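PDB 6U7J: beta-glucuronidase from uncultured Clostridium sp., which hydrolyses beta-glucuronides as a gut microbial glycoside hydrolase of family 2, an activity by which such enzymes reactivate estrogens. Local coordinates for residues Leu256-Leu267 with Thr277-Ile285. Numbering follows the deposited sequence.
Sequences LWQPGSAYLYKL and TLPFGIRTI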
ATOM      1  N   LEU B 256      25.413  14.917  38.236  1.00 44.62           N
ATOM      2  CA  LEU B 256      26.038  14.119  37.198  1.00 44.79           C
ATOM      3  C   LEU B 256      25.193  14.119  35.932  1.00 45.41           C
ATOM      4  O   LEU B 256      23.970  14.300  35.966  1.00 42.01           O
ATOM      5  CB  LEU B 256      26.259  12.685  37.687  1.00 43.62           C
ATOM      6  CG  LEU B 256      27.302  12.524  38.806  1.00 46.29           C
ATOM      7  CD1 LEU B 256      27.557  11.061  39.122  1.00 39.48           C
ATOM      8  CD2 LEU B 256      28.599  13.220  38.434  1.00 40.95           C
ATOM      9  N   TRP B 257      25.865  13.947  34.802  1.00 42.42           N
ATOM     10  CA  TRP B 257      25.167  13.756  33.541  1.00 39.52           C
ATOM     11  C   TRP B 257      24.781  12.283  33.459  1.00 40.45           C
ATOM     12  O   TRP B 257      25.651  11.402  33.415  1.00 38.99           O
ATOM     13  CB  TRP B 257      26.039  14.189  32.365  1.00 35.70           C
ATOM     14  CG  TRP B 257      25.324  14.171  31.033  1.00 33.67           C
ATOM     15  CD1 TRP B 257      24.710  15.219  30.419  1.00 35.04           C
ATOM     16  CD2 TRP B 257      25.160  13.045  30.162  1.00 36.66           C
ATOM     17  NE1 TRP B 257      24.181  14.825  29.217  1.00 38.39           N
ATOM     18  CE2 TRP B 257      24.445  13.492  29.034  1.00 35.14           C
ATOM     19  CE3 TRP B 257      25.550  11.702  30.225  1.00 38.84           C
ATOM     20  CZ2 TRP B 257      24.103  12.649  27.983  1.00 37.58           C
ATOM     21  CZ3 TRP B 257      25.216  10.866  29.177  1.00 38.66           C
ATOM     22  CH2 TRP B 257      24.494  11.340  28.071  1.00 36.79           C
ATOM     23  N   GLN B 258      23.476  12.009  33.468  1.00 36.50           N
ATOM     24  CA  GLN B 258      23.046  10.622  33.491  1.00 41.24           C
ATOM     25  C   GLN B 258      22.288  10.272  32.219  1.00 43.57           C
ATOM     26  O   GLN B 258      21.552  11.116  31.688  1.00 40.96           O
ATOM     27  CB  GLN B 258      22.145  10.338  34.708  1.00 41.69           C
ATOM     28  CG  GLN B 258      22.808  10.629  36.059  1.00 37.33           C
ATOM     29  CD  GLN B 258      23.629   9.463  36.601  1.00 49.06           C
ATOM     30  OE1 GLN B 258      24.026   8.551  35.858  1.00 53.34           O
ATOM     31  NE2 GLN B 258      23.898   9.492  37.906  1.00 50.78           N
ATOM     32  N   PRO B 259      22.456   9.052  31.705  1.00 42.36           N
ATOM     33  CA  PRO B 259      21.579   8.572  30.629  1.00 43.53           C
ATOM     34  C   PRO B 259      20.123   8.764  31.021  1.00 42.10           C
ATOM     35  O   PRO B 259      19.712   8.408  32.122  1.00 41.70           O
ATOM     36  CB  PRO B 259      21.941   7.087  30.510  1.00 42.38           C
ATOM     37  CG  PRO B 259      23.326   6.982  31.097  1.00 40.59           C
ATOM     38  CD  PRO B 259      23.394   8.016  32.175  1.00 42.58           C
ATOM     39  N   GLY B 260      19.348   9.378  30.129  1.00 37.56           N
ATOM     40  CA  GLY B 260      17.956   9.656  30.412  1.00 37.68           C
ATOM     41  C   GLY B 260      17.705  10.834  31.329  1.00 43.12           C
ATOM     42  O   GLY B 260      16.544  11.241  31.482  1.00 39.30           O
ATOM     43  N   SER B 261      18.754  11.415  31.940  1.00 41.84           N
ATOM     44  CA  SER B 261      18.556  12.536  32.871  1.00 42.54           C
ATOM     45  C   SER B 261      19.787  13.451  32.808  1.00 41.50           C
ATOM     46  O   SER B 261      20.652  13.454  33.689  1.00 42.82           O
ATOM     47  CB  SER B 261      18.308  12.056  34.301  1.00 35.67           C
ATOM     48  OG  SER B 261      18.152  13.178  35.151  1.00 48.84           O
ATOM     49  N   ALA B 262      19.837  14.272  31.767  1.00 38.79           N
ATOM     50  CA  ALA B 262      21.016  15.084  31.507  1.00 39.72           C
ATOM     51  C   ALA B 262      21.149  16.227  32.515  1.00 39.07           C
ATOM     52  O   ALA B 262      20.157  16.811  32.954  1.00 42.03           O
ATOM     53  CB  ALA B 262      20.953  15.644  30.085  1.00 36.62           C
ATOM     54  N   TYR B 263      22.387  16.550  32.873  1.00 39.35           N
ATOM     55  CA  TYR B 263      22.709  17.817  33.522  1.00 42.43           C
ATOM     56  C   TYR B 263      23.905  18.426  32.801  1.00 38.08           C
ATOM     57  O   TYR B 263      24.882  17.726  32.515  1.00 38.34           O
ATOM     58  CB  TYR B 263      23.014  17.633  35.019  1.00 41.33           C
ATOM     59  CG  TYR B 263      22.979  18.928  35.802  1.00 45.54           C
ATOM     60  CD1 TYR B 263      24.106  19.743  35.891  1.00 45.40           C
ATOM     61  CD2 TYR B 263      21.816  19.347  36.437  1.00 46.78           C
ATOM     62  CE1 TYR B 263      24.078  20.937  36.605  1.00 49.47           C
ATOM     63  CE2 TYR B 263      21.773  20.533  37.146  1.00 49.83           C
ATOM     64  CZ  TYR B 263      22.909  21.323  37.231  1.00 52.21           C
ATOM     65  OH  TYR B 263      22.866  22.504  37.934  1.00 52.76           O
ATOM     66  N   LEU B 264      23.839  19.717  32.498  1.00 36.76           N
ATOM     67  CA  LEU B 264      24.923  20.368  31.770  1.00 40.19           C
ATOM     68  C   LEU B 264      25.381  21.605  32.519  1.00 40.69           C
ATOM     69  O   LEU B 264      24.599  22.541  32.706  1.00 42.78           O
ATOM     70  CB  LEU B 264      24.501  20.743  30.345  1.00 38.58           C
ATOM     71  CG  LEU B 264      24.096  19.560  29.459  1.00 40.74           C
ATOM     72  CD1 LEU B 264      23.558  20.042  28.105  1.00 37.14           C
ATOM     73  CD2 LEU B 264      25.278  18.610  29.286  1.00 36.04           C
ATOM     74  N   TYR B 265      26.643  21.607  32.942  1.00 38.91           N
ATOM     75  CA  TYR B 265      27.280  22.835  33.392  1.00 44.28           C
ATOM     76  C   TYR B 265      27.713  23.653  32.179  1.00 43.61           C
ATOM     77  O   TYR B 265      27.698  23.177  31.045  1.00 43.21           O
ATOM     78  CB  TYR B 265      28.482  22.531  34.289  1.00 40.13           C
ATOM     79  CG  TYR B 265      28.103  21.911  35.610  1.00 44.51           C
ATOM     80  CD1 TYR B 265      27.912  20.537  35.721  1.00 43.55           C
ATOM     81  CD2 TYR B 265      27.922  22.696  36.751  1.00 46.05           C
ATOM     82  CE1 TYR B 265      27.552  19.959  36.930  1.00 43.82           C
ATOM     83  CE2 TYR B 265      27.555  22.121  37.967  1.00 43.34           C
ATOM     84  CZ  TYR B 265      27.379  20.748  38.045  1.00 43.68           C
ATOM     85  OH  TYR B 265      27.021  20.148  39.234  1.00 44.48           O
ATOM     86  N   LYS B 266      28.100  24.901  32.417  1.00 46.39           N
ATOM     87  CA  LYS B 266      28.613  25.751  31.351  1.00 44.10           C
ATOM     88  C   LYS B 266      29.984  26.273  31.745  1.00 43.11           C
ATOM     89  O   LYS B 266      30.147  26.829  32.837  1.00 45.50           O
ATOM     90  CB  LYS B 266      27.659  26.914  31.045  1.00 47.15           C
ATOM     91  CG  LYS B 266      26.198  26.513  30.899  1.00 52.81           C
ATOM     92  CD  LYS B 266      25.343  27.286  31.889  1.00 55.86           C
ATOM     93  CE  LYS B 266      23.886  26.852  31.860  1.00 58.80           C
ATOM     94  NZ  LYS B 266      23.723  25.404  31.492  1.00 61.28           N
ATOM     95  N   LEU B 267      30.968  26.058  30.871  1.00 42.89           N
ATOM     96  CA  LEU B 267      32.264  26.729  30.956  1.00 42.53           C
ATOM     97  C   LEU B 267      32.102  28.107  30.325  1.00 41.37           C
ATOM     98  O   LEU B 267      32.017  28.235  29.104  1.00 40.87           O
ATOM     99  CB  LEU B 267      33.349  25.912  30.262  1.00 38.64           C
ATOM    100  CG  LEU B 267      34.797  26.251  30.663  1.00 46.22           C
ATOM    101  CD1 LEU B 267      35.011  26.064  32.167  1.00 41.69           C
ATOM    102  CD2 LEU B 267      35.832  25.438  29.877  1.00 38.98           C
ATOM    103  N   THR B 277      30.743  30.467  25.810  1.00 40.63           N
ATOM    104  CA  THR B 277      30.070  29.640  26.813  1.00 40.09           C
ATOM    105  C   THR B 277      29.860  28.230  26.266  1.00 41.72           C
ATOM    106  O   THR B 277      29.034  28.019  25.368  1.00 40.51           O
ATOM    107  CB  THR B 277      28.732  30.259  27.215  1.00 41.14           C
ATOM    108  OG1 THR B 277      28.948  31.607  27.637  1.00 44.22           O
ATOM    109  CG2 THR B 277      28.084  29.460  28.341  1.00 39.94           C
ATOM    110  N   LEU B 278      30.589  27.265  26.825  1.00 41.06           N
ATOM    111  CA  LEU B 278      30.555  25.878  26.377  1.00 39.24           C
ATOM    112  C   LEU B 278      29.767  25.023  27.359  1.00 40.44           C
ATOM    113  O   LEU B 278      30.174  24.909  28.526  1.00 37.75           O
ATOM    114  CB  LEU B 278      31.979  25.338  26.236  1.00 39.48           C
ATOM    115  CG  LEU B 278      32.091  23.869  25.831  1.00 41.27           C
ATOM    116  CD1 LEU B 278      31.802  23.690  24.333  1.00 39.13           C
ATOM    117  CD2 LEU B 278      33.463  23.338  26.173  1.00 38.12           C
ATOM    118  N   PRO B 279      28.649  24.410  26.954  1.00 40.52           N
ATOM    119  CA  PRO B 279      28.015  23.404  27.815  1.00 37.81           C
ATOM    120  C   PRO B 279      28.887  22.164  27.908  1.00 36.93           C
ATOM    121  O   PRO B 279      29.636  21.842  26.988  1.00 35.43           O
ATOM    122  CB  PRO B 279      26.690  23.095  27.106  1.00 36.46           C
ATOM    123  CG  PRO B 279      26.532  24.189  26.041  1.00 40.07           C
ATOM    124  CD  PRO B 279      27.909  24.623  25.698  1.00 39.18           C
ATOM    125  N   PHE B 280      28.807  21.479  29.046  1.00 37.65           N
ATOM    126  CA  PHE B 280      29.505  20.206  29.190  1.00 37.16           C
ATOM    127  C   PHE B 280      28.837  19.411  30.302  1.00 38.57           C
ATOM    128  O   PHE B 280      28.011  19.932  31.061  1.00 42.75           O
ATOM    129  CB  PHE B 280      31.008  20.398  29.449  1.00 37.47           C
ATOM    130  CG  PHE B 280      31.343  20.894  30.836  1.00 39.54           C
ATOM    131  CD1 PHE B 280      31.351  22.255  31.121  1.00 36.80           C
ATOM    132  CD2 PHE B 280      31.676  19.999  31.846  1.00 38.02           C
ATOM    133  CE1 PHE B 280      31.666  22.720  32.400  1.00 43.92           C
ATOM    134  CE2 PHE B 280      31.989  20.457  33.138  1.00 39.92           C
ATOM    135  CZ  PHE B 280      31.985  21.819  33.414  1.00 39.99           C
ATOM    136  N   GLY B 281      29.180  18.130  30.372  1.00 37.09           N
ATOM    137  CA  GLY B 281      28.579  17.239  31.343  1.00 36.46           C
ATOM    138  C   GLY B 281      29.630  16.486  32.128  1.00 38.69           C
ATOM    139  O   GLY B 281      30.676  16.108  31.603  1.00 39.75           O
ATOM    140  N   ILE B 282      29.331  16.256  33.402  1.00 38.77           N
ATOM    141  CA  ILE B 282      30.210  15.480  34.268  1.00 41.23           C
ATOM    142  C   ILE B 282      29.671  14.063  34.347  1.00 39.16           C
ATOM    143  O   ILE B 282      28.554  13.840  34.838  1.00 41.30           O
ATOM    144  CB  ILE B 282      30.329  16.102  35.669  1.00 43.51           C
ATOM    145  CG1 ILE B 282      30.785  17.565  35.567  1.00 42.69           C
ATOM    146  CG2 ILE B 282      31.281  15.261  36.527  1.00 40.38           C
ATOM    147  CD1 ILE B 282      30.670  18.342  36.868  1.00 44.30           C
ATOM    148  N   ARG B 283      30.468  13.107  33.879  1.00 36.76           N
ATOM    149  CA  ARG B 283      30.082  11.705  33.909  1.00 37.28           C
ATOM    150  C   ARG B 283      31.304  10.863  33.606  1.00 37.96           C
ATOM    151  O   ARG B 283      32.164  11.263  32.818  1.00 40.45           O
ATOM    152  CB  ARG B 283      28.968  11.394  32.893  1.00 38.07           C
ATOM    153  CG  ARG B 283      29.287  11.791  31.451  1.00 33.56           C
ATOM    154  CD  ARG B 283      29.654  10.578  30.637  1.00 37.69           C
ATOM    155  NE  ARG B 283      30.098  10.892  29.280  1.00 35.56           N
ATOM    156  CZ  ARG B 283      31.364  11.147  28.957  1.00 40.87           C
ATOM    157  NH1 ARG B 283      32.303  11.159  29.900  1.00 34.10           N
ATOM    158  NH2 ARG B 283      31.691  11.400  27.698  1.00 32.39           N
ATOM    159  N   THR B 284      31.358   9.684  34.214  1.00 41.45           N
ATOM    160  CA  THR B 284      32.487   8.783  34.057  1.00 40.68           C
ATOM    161  C   THR B 284      32.098   7.564  33.239  1.00 39.04           C
ATOM    162  O   THR B 284      30.944   7.125  33.252  1.00 40.40           O
ATOM    163  CB  THR B 284      33.010   8.313  35.411  1.00 42.78           C
ATOM    164  OG1 THR B 284      32.027   7.453  36.014  1.00 42.29           O
ATOM    165  CG2 THR B 284      33.271   9.498  36.316  1.00 38.34           C
ATOM    166  N   ILE B 285      33.099   6.998  32.569  1.00 41.59           N
ATOM    167  CA  ILE B 285      32.961   5.793  31.772  1.00 41.09           C
ATOM    168  C   ILE B 285      34.014   4.803  32.215  1.00 41.61           C
ATOM    169  O   ILE B 285      35.198   5.147  32.261  1.00 38.25           O
ATOM    170  CB  ILE B 285      33.146   6.061  30.271  1.00 42.56           C
ATOM    171  CG1 ILE B 285      32.210   7.155  29.781  1.00 40.03           C
ATOM    172  CG2 ILE B 285      33.005   4.745  29.496  1.00 36.32           C
ATOM    173  CD1 ILE B 285      32.514   7.565  28.360  1.00 40.20           C
TER
HETATM  174  O   HOH W   1      26.953  17.211  34.451  1.00 38.70           O
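Ile282 O is met by the backbone N of Trp257 at 2.7 Å, a nearly straight bond (176°), while Leu256 brings its CA and CD2 up to the same oxygen. At the N of the same residue a water bridges the two segments, donating to Tyr263 O and accepting from Ile282 N. Further along lies an antiparallel hairpin. Leu267 and Leu278 exchange two backbone bonds, whereas of the pair between Tyr265 and Phe280 the one from Tyr265 N is weak. Phe280 has its CG wedged between backbone N and carbonyl carbon (chi1 73°), which brings the ring against strand 265-267; Tyr265 CB sits over one face, 4.0 Å from the centroid, in a CH-pi contact, and Leu267 N lies at the edge. Ile282 CD1 approaches Tyr265 CE1 obliquely at 3.5 Å, and Ile231 and Val207 of neighbouring strands extend this apolar layer. Trp257 and Arg283 run side by side, CE3 to CG 3.9 Å, toward the TIM barrel domain, where Trp257 NE1 bonds Asp353 O and Arg283 NE bonds Pro407 O. Direct bonds thus give way to water and then to one short, nearly straight bond, while Trp257 and Arg283 carry polar links to the barrel.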